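Local coordinates for HD-GYP domain-containing protein (Bdellovibrio bacteriovorus, PDB 3TM8), which is an unconventional HD-GYP protein with a two-iron centre, of a class of cyclic-di-GMP phosphodiesterases, though its own function is not established, at residues L196-G199 with A200-D204; Q248-I251 with N252-Q256. All coordinates share one frame; numbering follows the deposited sequence.

Contact 1 (L196-G199 with A200-D204). With FE (Fe (III) ion), chain D; FE (Fe (III) ion), chain E.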
ATOM      1  N   LEU A 196     -10.116  -6.263   5.905  1.00  6.94           N
ATOM      2  CA  LEU A 196      -9.802  -4.855   6.114  1.00  7.65           C
ATOM      3  C   LEU A 196      -8.446  -4.529   5.499  1.00  6.99           C
ATOM      4  O   LEU A 196      -8.290  -3.535   4.788  1.00  7.46           O
ATOM      5  CB  LEU A 196      -9.794  -4.540   7.613  1.00  9.38           C
ATOM      6  CG  LEU A 196      -9.228  -3.185   8.044  1.00 10.81           C
ATOM      7  CD1 LEU A 196     -10.098  -2.051   7.532  1.00 11.10           C
ATOM      8  CD2 LEU A 196      -9.074  -3.118   9.561  1.00 12.15           C
ATOM      9  N   THR A 197      -7.466  -5.381   5.785  1.00  5.98           N
ATOM     10  CA  THR A 197      -6.110  -5.184   5.298  1.00  6.13           C
ATOM     11  C   THR A 197      -6.069  -5.276   3.774  1.00  5.38           C
ATOM     12  O   THR A 197      -5.465  -4.433   3.093  1.00  5.60           O
ATOM     13  CB  THR A 197      -5.162  -6.211   5.936  1.00  7.73           C
ATOM     14  OG1 THR A 197      -5.179  -6.022   7.357  1.00  8.70           O
ATOM     15  CG2 THR A 197      -3.737  -6.056   5.414  1.00  8.77           C
ATOM     16  N   LEU A 198      -6.724  -6.299   3.234  1.00  5.51           N
ATOM     17  CA  LEU A 198      -6.780  -6.479   1.788  1.00  6.18           C
ATOM     18  C   LEU A 198      -7.467  -5.302   1.087  1.00  5.78           C
ATOM     19  O   LEU A 198      -6.976  -4.787   0.071  1.00  5.84           O
ATOM     20  CB  LEU A 198      -7.480  -7.796   1.452  1.00  7.15           C
ATOM     21  CG  LEU A 198      -7.609  -8.161  -0.022  1.00  7.44           C
ATOM     22  CD1 LEU A 198      -6.239  -8.214  -0.708  1.00  7.06           C
ATOM     23  CD2 LEU A 198      -8.355  -9.492  -0.157  1.00  7.62           C
ATOM     24  N   GLY A 199      -8.613  -4.884   1.617  1.00  5.52           N
ATOM     25  CA  GLY A 199      -9.320  -3.755   1.052  1.00  5.65           C
ATOM     26  C   GLY A 199      -8.496  -2.488   1.121  1.00  5.90           C
ATOM     27  O   GLY A 199      -8.425  -1.726   0.146  1.00  5.95           O
ATOM     28  N   ALA A 200      -7.834  -2.266   2.256  1.00  5.42           N
ATOM     29  CA  ALA A 200      -6.954  -1.109   2.384  1.00  5.88           C
ATOM     30  C   ALA A 200      -5.808  -1.155   1.370  1.00  5.77           C
ATOM     31  O   ALA A 200      -5.469  -0.163   0.740  1.00  6.44           O
ATOM     32  CB  ALA A 200      -6.431  -0.991   3.809  1.00  6.20           C
ATOM     33  N   LEU A 201      -5.216  -2.322   1.195  1.00  5.13           N
ATOM     34  CA  LEU A 201      -4.133  -2.452   0.247  0.50  4.93           C
ATOM     35  C   LEU A 201      -4.579  -2.070  -1.168  1.00  5.54           C
ATOM     36  O   LEU A 201      -3.831  -1.411  -1.903  1.00  6.02           O
ATOM     37  CB  LEU A 201      -3.611  -3.879   0.299  0.50  5.11           C
ATOM     38  CG  LEU A 201      -2.415  -4.218  -0.567  0.50  5.62           C
ATOM     39  CD1 LEU A 201      -1.255  -3.288  -0.268  0.50  6.15           C
ATOM     40  CD2 LEU A 201      -2.032  -5.661  -0.311  0.50  5.82           C
ATOM     41  N   LEU A 202      -5.789  -2.469  -1.536  1.00  5.04           N
ATOM     42  CA  LEU A 202      -6.299  -2.279  -2.884  1.00  5.21           C
ATOM     43  C   LEU A 202      -7.166  -1.035  -3.049  1.00  5.67           C
ATOM     44  O   LEU A 202      -7.708  -0.811  -4.131  1.00  6.00           O
ATOM     45  CB  LEU A 202      -7.095  -3.512  -3.306  1.00  6.02           C
ATOM     46  CG  LEU A 202      -6.362  -4.862  -3.283  1.00  6.32           C
ATOM     47  CD1 LEU A 202      -7.332  -5.987  -3.622  1.00  8.23           C
ATOM     48  CD2 LEU A 202      -5.174  -4.858  -4.251  1.00  7.02           C
ATOM     49  N   HIS A 203      -7.288  -0.227  -1.993  1.00  5.06           N
ATOM     50  CA  HIS A 203      -8.372   0.750  -1.942  1.00  4.78           C
ATOM     51  C   HIS A 203      -8.376   1.731  -3.109  1.00  5.11           C
ATOM     52  O   HIS A 203      -9.443   2.139  -3.568  1.00  6.50           O
ATOM     53  CB  HIS A 203      -8.431   1.487  -0.594  1.00  5.77           C
ATOM     54  CG  HIS A 203      -7.429   2.590  -0.438  1.00  5.43           C
ATOM     55  ND1 HIS A 203      -6.126   2.375  -0.034  1.00  5.91           N
ATOM     56  CD2 HIS A 203      -7.549   3.927  -0.628  1.00  5.15           C
ATOM     57  CE1 HIS A 203      -5.489   3.534   0.020  1.00  5.69           C
ATOM     58  NE2 HIS A 203      -6.334   4.491  -0.323  1.00  5.59           N
ATOM     59  N   ASP A 204      -7.189   2.105  -3.589  1.00  4.75           N
ATOM     60  CA  ASP A 204      -7.067   3.134  -4.622  1.00  5.83           C
ATOM     61  C   ASP A 204      -6.890   2.578  -6.023  1.00  5.67           C
ATOM     62  O   ASP A 204      -6.331   3.234  -6.906  1.00  5.69           O
ATOM     63  CB  ASP A 204      -5.963   4.128  -4.261  1.00  5.18           C
ATOM     64  CG  ASP A 204      -6.485   5.299  -3.442  1.00  5.38           C
ATOM     65  OD1 ASP A 204      -7.706   5.567  -3.512  1.00  5.33           O
ATOM     66  OD2 ASP A 204      -5.678   5.948  -2.733  1.00  5.32           O
TER
HETATM   67 FE    FE D 902      -6.003   6.689  -0.799  1.00  5.02          FE
HETATM   68 FE    FE E 903      -8.873   7.125  -2.608  1.00  5.65          FE
HETATM   69  O   HOH W   1      -7.960   6.898  -0.928  1.00  5.37           O

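Contact 2 (Q248-I251 with N252-Q256)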
ATOM      1  N   GLN A 248     -16.851  -9.158  -0.862  1.00 11.24           N
ATOM      2  CA  GLN A 248     -17.723  -7.990  -0.783  1.00 11.63           C
ATOM      3  C   GLN A 248     -17.116  -6.866   0.061  1.00 11.11           C
ATOM      4  O   GLN A 248     -17.226  -5.694  -0.294  1.00 10.95           O
ATOM      5  CB  GLN A 248     -19.103  -8.363  -0.241  1.00 13.57           C
ATOM      6  CG  GLN A 248     -20.099  -7.216  -0.327  1.00 14.80           C
ATOM      7  CD  GLN A 248     -20.364  -6.786  -1.762  1.00 17.27           C
ATOM      8  OE1 GLN A 248     -20.644  -7.618  -2.627  1.00 19.48           O
ATOM      9  NE2 GLN A 248     -20.271  -5.486  -2.024  1.00 16.55           N
ATOM     10  N   THR A 249     -16.473  -7.220   1.171  1.00 10.47           N
ATOM     11  CA  THR A 249     -15.854  -6.217   2.029  1.00 10.48           C
ATOM     12  C   THR A 249     -14.804  -5.411   1.262  1.00  8.38           C
ATOM     13  O   THR A 249     -14.685  -4.197   1.433  1.00  9.28           O
ATOM     14  CB  THR A 249     -15.176  -6.861   3.243  1.00 13.48           C
ATOM     15  OG1 THR A 249     -16.164  -7.504   4.059  1.00 18.63           O
ATOM     16  CG2 THR A 249     -14.435  -5.813   4.063  1.00 12.57           C
ATOM     17  N   VAL A 250     -14.032  -6.097   0.421  1.00  8.61           N
ATOM     18  CA  VAL A 250     -12.997  -5.447  -0.376  1.00  8.50           C
ATOM     19  C   VAL A 250     -13.624  -4.502  -1.411  1.00  7.84           C
ATOM     20  O   VAL A 250     -13.179  -3.362  -1.578  1.00  8.52           O
ATOM     21  CB  VAL A 250     -12.101  -6.512  -1.041  1.00  8.13           C
ATOM     22  CG1 VAL A 250     -11.124  -5.868  -2.005  1.00  9.01           C
ATOM     23  CG2 VAL A 250     -11.368  -7.320   0.036  1.00  8.58           C
ATOM     24  N   ILE A 251     -14.663  -4.973  -2.093  1.00  8.02           N
ATOM     25  CA  ILE A 251     -15.421  -4.127  -3.009  1.00  9.01           C
ATOM     26  C   ILE A 251     -15.969  -2.904  -2.278  1.00  7.70           C
ATOM     27  O   ILE A 251     -15.896  -1.788  -2.780  1.00  8.87           O
ATOM     28  CB  ILE A 251     -16.585  -4.902  -3.672  1.00 11.47           C
ATOM     29  CG1 ILE A 251     -16.038  -6.045  -4.538  1.00 12.71           C
ATOM     30  CG2 ILE A 251     -17.478  -3.957  -4.488  1.00 12.72           C
ATOM     31  CD1 ILE A 251     -17.073  -7.130  -4.838  1.00 14.15           C
ATOM     32  N   ASN A 252     -16.525  -3.115  -1.087  1.00  7.98           N
ATOM     33  CA  ASN A 252     -17.044  -1.995  -0.307  1.00  8.71           C
ATOM     34  C   ASN A 252     -15.973  -0.975   0.033  1.00  8.06           C
ATOM     35  O   ASN A 252     -16.207   0.222  -0.050  1.00  8.72           O
ATOM     36  CB  ASN A 252     -17.689  -2.480   0.987  1.00  9.62           C
ATOM     37  CG  ASN A 252     -18.963  -3.255   0.745  1.00 11.80           C
ATOM     38  OD1 ASN A 252     -19.527  -3.220  -0.352  1.00 12.26           O
ATOM     39  ND2 ASN A 252     -19.430  -3.959   1.773  1.00 12.17           N
ATOM     40  N   ILE A 253     -14.799  -1.446   0.436  1.00  7.90           N
ATOM     41  CA  ILE A 253     -13.719  -0.534   0.784  1.00  7.66           C
ATOM     42  C   ILE A 253     -13.240   0.244  -0.450  1.00  7.10           C
ATOM     43  O   ILE A 253     -13.052   1.462  -0.401  1.00  7.37           O
ATOM     44  CB  ILE A 253     -12.579  -1.274   1.488  1.00  6.82           C
ATOM     45  CG1 ILE A 253     -13.035  -1.705   2.888  1.00  7.38           C
ATOM     46  CG2 ILE A 253     -11.333  -0.402   1.568  1.00  7.48           C
ATOM     47  CD1 ILE A 253     -12.122  -2.742   3.531  1.00  8.43           C
ATOM     48  N   ILE A 254     -13.068  -0.444  -1.571  1.00  7.49           N
ATOM     49  CA  ILE A 254     -12.668   0.243  -2.792  1.00  7.80           C
ATOM     50  C   ILE A 254     -13.662   1.360  -3.148  1.00  7.67           C
ATOM     51  O   ILE A 254     -13.262   2.491  -3.475  1.00  8.98           O
ATOM     52  CB  ILE A 254     -12.489  -0.758  -3.954  1.00  8.48           C
ATOM     53  CG1 ILE A 254     -11.258  -1.625  -3.692  1.00  8.46           C
ATOM     54  CG2 ILE A 254     -12.354  -0.021  -5.285  1.00  9.78           C
ATOM     55  CD1 ILE A 254     -11.146  -2.827  -4.603  1.00 10.03           C
ATOM     56  N   GLY A 255     -14.952   1.056  -3.044  1.00  7.18           N
ATOM     57  CA  GLY A 255     -15.984   1.992  -3.446  1.00  8.22           C
ATOM     58  C   GLY A 255     -16.374   3.039  -2.421  1.00  8.41           C
ATOM     59  O   GLY A 255     -16.867   4.099  -2.799  1.00  9.13           O
ATOM     60  N   GLN A 256     -16.172   2.758  -1.134  1.00  7.81           N
ATOM     61  CA  GLN A 256     -16.714   3.627  -0.079  1.00  8.83           C
ATOM     62  C   GLN A 256     -15.657   4.389   0.716  1.00  8.72           C
ATOM     63  O   GLN A 256     -15.993   5.141   1.631  1.00  8.13           O
ATOM     64  CB  GLN A 256     -17.585   2.827   0.904  1.00  9.14           C
ATOM     65  CG  GLN A 256     -18.759   2.108   0.282  1.00 10.28           C
ATOM     66  CD  GLN A 256     -19.490   1.236   1.299  1.00 13.84           C
ATOM     67  OE1 GLN A 256     -19.144   1.220   2.481  1.00 17.17           O
ATOM     68  NE2 GLN A 256     -20.500   0.508   0.842  1.00 17.37           N
TER

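Contact 1 (L196-G199 with A200-D204)
L196 O takes the N-H of A200, and T197 O takes that of L201 at 2.8 Å. These are i to i+4 bonds of helix 190-202, just ahead of the metal ligands. A side chain joins the polar network next: H203 ND1 gives its hydrogen to A200 O, 2.7 Å away. This bond is nearly straight, 164° at the hydrogen, and lies in both the imidazole plane and the carbonyl plane. A200 O also accepts from H203 N, so one carbonyl grips the backbone and the ring of H203. The ring is fixed in rotation, and NE2 on its far side meets one iron at 2.3 Å. With chi1 at 79°, CG sits between the backbone N and the carbonyl carbon, and the ring can fold back to A200. The carbonyl probably makes the imidazole a stronger metal donor. D204 bridges the two irons, OD2 on the one that H203 binds and OD1 on the other, both at 2.1 Å. A water also joins the metals. H170 and N285 add to the first iron; H232, H257 and E258 add to the second. Back in the helix, L202 N bonds to L198 O at 3.1 Å and weakly to G199 O. Behind the site, L198 CD1 meets L202 CD1 at 3.8 Å, the two leucines crossing at a slant. L198 packs on helix 130-149 and L202 on helix 105-125. Adjacent H203 and D204 form the His-Asp doublet that gives the HD domain its name, here on buried chain continuous with helix 190-202.

Contact 2 (Q248-I251 with N252-Q256)
N252 meets Q248 twice, one helical turn back. Its backbone N bonds to Q248 O at 2.8 Å. Its side-chain OD1 receives Q248 NE2 at 2.9 Å. The N-H of this second bond is well aimed, 162° at the hydrogen, and OD1 lies in the amide plane of Q248. On the N252 side the donor stands above the carbonyl plane, off the lone pairs; the two amide planes are 48° apart. Q248 reaches across by a bend at chi2 (63°), which folds its amide along the helix. The other end of the N252 amide, ND2, bonds to D275, so both ends of the group are held. I253 N bonds to T249 O. The I253 side chain runs beside that of T249, both pointing the same way, with CD1 3.9 Å from T249 CG2. I254 N bonds to V250 O, and I254 CD1 reaches V250 CG1 at 4.0 Å. G255 N closes the series on I251 O at 3.0 Å. Q256 continues the helix through its N to N252 O, and its OE1 bonds to D275 N. Helix 248-256 thus has a polar side held to D275 and apolar sides among three helices. V250 packs on helix 190-202, I253 on helix 276-293, and I251 and I254 on V240 of helix 223-240.

How the contacts relate
Contact 1 and contact 2 pack directly on each other, their centres about 8 Å apart. V250 CG2 lies 3.7 Å from L198 CD2 and reaches over G199, which has no side chain there. I253 CG2 approaches G199 O at 3.5 Å, and I254 CG1 approaches L202 O at 3.7 Å. Both helices lead into the two-iron centre. Contact 1 ends in H203 and D204, while contact 2 ends just before H257 and E258, ligands of the second iron. I253 O accepts a hydrogen bond from H257 ND1, so contact 2 holds a ligand of the second iron from its second shell. The rings of H203 and H257 meet edge-to-face beside the metals.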